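Local structure of FdtA domain-containing protein (Helicobacter canadensis MIT 98-5491, 7N67) at residues B[88-93]-B[118-123]. The protein probably acts as a 3,4-ketoisomerase on a dTDP-linked keto sugar, a step toward an unusual formylated sugar in this bacterium. Residues are numbered along the deposited sequence; the frame is centred on the assembly and turned at random.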
ATOM      1  N   GLU B  88      12.496 -10.247  -1.833  1.00 31.87           N
ATOM      2  CA  GLU B  88      13.780 -10.917  -1.553  1.00 32.09           C
ATOM      3  C   GLU B  88      14.751 -10.590  -2.688  1.00 29.84           C
ATOM      4  O   GLU B  88      14.554 -11.111  -3.801  1.00 27.75           O
ATOM      5  CB  GLU B  88      13.561 -12.419  -1.389  1.00 32.36           C
ATOM      6  CG  GLU B  88      14.802 -13.114  -0.883  1.00 34.90           C
ATOM      7  CD  GLU B  88      14.687 -14.621  -0.842  1.00 37.70           C
ATOM      8  OE1 GLU B  88      15.744 -15.291  -0.815  1.00 36.78           O
ATOM      9  OE2 GLU B  88      13.541 -15.116  -0.852  1.00 40.87           O
ATOM     10  N   ILE B  89      15.762  -9.769  -2.404  1.00 31.36           N
ATOM     11  CA  ILE B  89      16.891  -9.516  -3.350  1.00 31.42           C
ATOM     12  C   ILE B  89      17.857 -10.691  -3.251  1.00 29.34           C
ATOM     13  O   ILE B  89      18.282 -10.982  -2.133  1.00 30.26           O
ATOM     14  CB  ILE B  89      17.623  -8.187  -3.085  1.00 31.71           C
ATOM     15  CG1 ILE B  89      16.667  -7.012  -2.851  1.00 32.78           C
ATOM     16  CG2 ILE B  89      18.590  -7.908  -4.225  1.00 33.54           C
ATOM     17  CD1 ILE B  89      15.650  -6.828  -3.938  1.00 32.98           C
ATOM     18  N   VAL B  90      18.174 -11.319  -4.386  1.00 29.30           N
ATOM     19  CA  VAL B  90      19.164 -12.433  -4.479  1.00 29.53           C
ATOM     20  C   VAL B  90      20.341 -11.956  -5.332  1.00 28.04           C
ATOM     21  O   VAL B  90      20.141 -11.628  -6.518  1.00 26.89           O
ATOM     22  CB  VAL B  90      18.560 -13.734  -5.047  1.00 31.42           C
ATOM     23  CG1 VAL B  90      19.530 -14.897  -4.896  1.00 29.65           C
ATOM     24  CG2 VAL B  90      17.224 -14.076  -4.409  1.00 31.86           C
ATOM     25  N   LEU B  91      21.522 -11.979  -4.721  1.00 28.95           N
ATOM     26  CA  LEU B  91      22.790 -11.388  -5.203  1.00 29.71           C
ATOM     27  C   LEU B  91      23.794 -12.513  -5.452  1.00 31.61           C
ATOM     28  O   LEU B  91      23.944 -13.412  -4.595  1.00 31.50           O
ATOM     29  CB  LEU B  91      23.330 -10.439  -4.132  1.00 30.38           C
ATOM     30  CG  LEU B  91      22.511  -9.178  -3.878  1.00 32.06           C
ATOM     31  CD1 LEU B  91      23.275  -8.248  -2.944  1.00 30.92           C
ATOM     32  CD2 LEU B  91      22.154  -8.476  -5.191  1.00 32.30           C
ATOM     33  N   ASN B  92      24.484 -12.445  -6.576  1.00 30.48           N
ATOM     34  CA  ASN B  92      25.433 -13.502  -6.971  1.00 31.37           C
ATOM     35  C   ASN B  92      26.549 -12.821  -7.744  1.00 30.78           C
ATOM     36  O   ASN B  92      26.223 -12.125  -8.716  1.00 31.77           O
ATOM     37  CB  ASN B  92      24.720 -14.602  -7.761  1.00 32.16           C
ATOM     38  CG  ASN B  92      25.636 -15.777  -8.021  1.00 32.93           C
ATOM     39  OD1 ASN B  92      26.596 -15.665  -8.785  1.00 29.73           O
ATOM     40  ND2 ASN B  92      25.366 -16.884  -7.350  1.00 34.26           N
ATOM     41  N   ASP B  93      27.795 -12.998  -7.307  1.00 31.76           N
ATOM     42  CA  ASP B  93      28.981 -12.467  -8.013  1.00 33.58           C
ATOM     43  C   ASP B  93      29.762 -13.645  -8.601  1.00 33.63           C
ATOM     44  O   ASP B  93      30.944 -13.479  -8.879  1.00 32.52           O
ATOM     45  CB  ASP B  93      29.791 -11.559  -7.090  1.00 33.28           C
ATOM     46  CG  ASP B  93      30.454 -12.285  -5.944  1.00 35.58           C
ATOM     47  OD1 ASP B  93      31.076 -11.598  -5.125  1.00 35.26           O
ATOM     48  OD2 ASP B  93      30.345 -13.535  -5.888  1.00 41.10           O
ATOM     49  N   GLU B 118      18.626 -10.802  -8.673  1.00 30.25           N
ATOM     50  CA  GLU B 118      17.194 -11.107  -8.895  1.00 33.03           C
ATOM     51  C   GLU B 118      16.387 -10.518  -7.728  1.00 30.09           C
ATOM     52  O   GLU B 118      16.958 -10.282  -6.654  1.00 27.27           O
ATOM     53  CB  GLU B 118      16.985 -12.620  -9.028  1.00 34.76           C
ATOM     54  CG  GLU B 118      18.096 -13.310  -9.784  1.00 36.55           C
ATOM     55  CD  GLU B 118      17.824 -14.752 -10.163  1.00 38.16           C
ATOM     56  OE1 GLU B 118      16.776 -15.279  -9.754  1.00 40.63           O
ATOM     57  OE2 GLU B 118      18.679 -15.346 -10.857  1.00 42.18           O
ATOM     58  N   MET B 119      15.098 -10.302  -7.941  1.00 27.91           N
ATOM     59  CA  MET B 119      14.197  -9.834  -6.880  1.00 31.19           C
ATOM     60  C   MET B 119      12.917 -10.657  -6.982  1.00 32.99           C
ATOM     61  O   MET B 119      12.220 -10.564  -7.995  1.00 34.31           O
ATOM     62  CB  MET B 119      13.928  -8.322  -6.950  1.00 32.90           C
ATOM     63  CG  MET B 119      13.945  -7.690  -8.336  1.00 34.88           C
ATOM     64  SD  MET B 119      15.583  -7.405  -9.120  1.00 34.72           S
ATOM     65  CE  MET B 119      16.271  -6.024  -8.207  1.00 40.55           C
ATOM     66  N   ARG B 120      12.675 -11.481  -5.965  1.00 36.61           N
ATOM     67  CA  ARG B 120      11.575 -12.478  -5.953  1.00 37.32           C
ATOM     68  C   ARG B 120      10.774 -12.363  -4.649  1.00 34.48           C
ATOM     69  O   ARG B 120      11.147 -11.547  -3.774  1.00 31.45           O
ATOM     70  CB  ARG B 120      12.178 -13.864  -6.160  1.00 39.18           C
ATOM     71  CG  ARG B 120      13.395 -14.142  -5.294  1.00 43.66           C
ATOM     72  CD  ARG B 120      13.821 -15.595  -5.379  1.00 45.36           C
ATOM     73  NE  ARG B 120      14.336 -16.069  -4.099  1.00 48.94           N
ATOM     74  CZ  ARG B 120      15.358 -16.918  -3.956  1.00 47.80           C
ATOM     75  NH1 ARG B 120      16.004 -17.377  -5.023  1.00 44.42           N
ATOM     76  NH2 ARG B 120      15.727 -17.281  -2.737  1.00 41.61           N
ATOM     77  N   ASN B 121       9.662 -13.096  -4.566  1.00 33.39           N
ATOM     78  CA  ASN B 121       8.762 -13.109  -3.380  1.00 33.98           C
ATOM     79  C   ASN B 121       8.297 -11.677  -3.087  1.00 31.54           C
ATOM     80  O   ASN B 121       8.214 -11.296  -1.916  1.00 31.79           O
ATOM     81  CB  ASN B 121       9.452 -13.795  -2.198  1.00 33.46           C
ATOM     82  CG  ASN B 121       9.866 -15.206  -2.557  1.00 34.11           C
ATOM     83  OD1 ASN B 121       9.100 -15.918  -3.203  1.00 31.06           O
ATOM     84  ND2 ASN B 121      11.065 -15.618  -2.164  1.00 35.37           N
ATOM     85  N   PHE B 122       8.045 -10.906  -4.141  1.00 31.47           N
ATOM     86  CA  PHE B 122       7.396  -9.585  -4.059  1.00 31.26           C
ATOM     87  C   PHE B 122       6.070  -9.802  -3.350  1.00 30.15           C
ATOM     88  O   PHE B 122       5.337 -10.679  -3.788  1.00 32.51           O
ATOM     89  CB  PHE B 122       7.123  -8.992  -5.439  1.00 31.18           C
ATOM     90  CG  PHE B 122       8.270  -8.234  -6.051  1.00 32.72           C
ATOM     91  CD1 PHE B 122       8.921  -8.720  -7.177  1.00 31.04           C
ATOM     92  CD2 PHE B 122       8.676  -7.018  -5.514  1.00 31.24           C
ATOM     93  CE1 PHE B 122       9.963  -8.008  -7.745  1.00 31.95           C
ATOM     94  CE2 PHE B 122       9.724  -6.316  -6.079  1.00 30.50           C
ATOM     95  CZ  PHE B 122      10.365  -6.809  -7.190  1.00 30.57           C
ATOM     96  N   SER B 123       5.755  -9.015  -2.328  1.00 28.37           N
ATOM     97  CA  SER B 123       4.367  -8.945  -1.821  1.00 27.23           C
ATOM     98  C   SER B 123       3.506  -8.323  -2.922  1.00 26.93           C
ATOM     99  O   SER B 123       4.025  -7.561  -3.742  1.00 27.62           O
ATOM    100  CB  SER B 123       4.259  -8.208  -0.515  1.00 26.05           C
ATOM    101  OG  SER B 123       4.871  -6.944  -0.589  1.00 26.92           O
TER
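Glu88 and Arg120 face each other as a hydrogen-bonded pair where strands 87-92 and 116-120 run antiparallel in the five-stranded sheet of the cupin fold. Their backbones bond both ways, Glu88 N to Arg120 O at 2.7 Å and Arg120 N to Glu88 O at 2.9 Å; Val90 and Glu118 form the next such pair. Glu88 is extended, its CG anti to the backbone N (chi1 -171°), which lays the carboxylate alongside the arginine. Arg120 bends at chi3 and brings its guanidinium over Val90, whose CG2 sits beneath the centre of one face, 3.4 Å from CZ. The carboxylate and guanidinium planes stand nearly perpendicular, 87° apart; the salt bridge between Arg120 NH2 and Glu88 OE1, 2.8 Å long, is only a weak, bent hydrogen bond, and OE1 also bonds Ser99 OG on strand 98-102. On the opposite face the non-hydrogen-bonded pair Ile89 and Met119 lie side by side, CD1 of Ile89 against CB of Met119 at 3.8 Å; the Met119 side chain lies near the dTDP-binding Arg68 and Gly69. Just past the strand end, Asn121 ND2 donates a hydrogen bond to Glu88 OE2 (2.8 Å), the oxygen lying in the amide plane of Asn121, while Arg120 NE approaches OE2 through a weak bond of 3.5 Å.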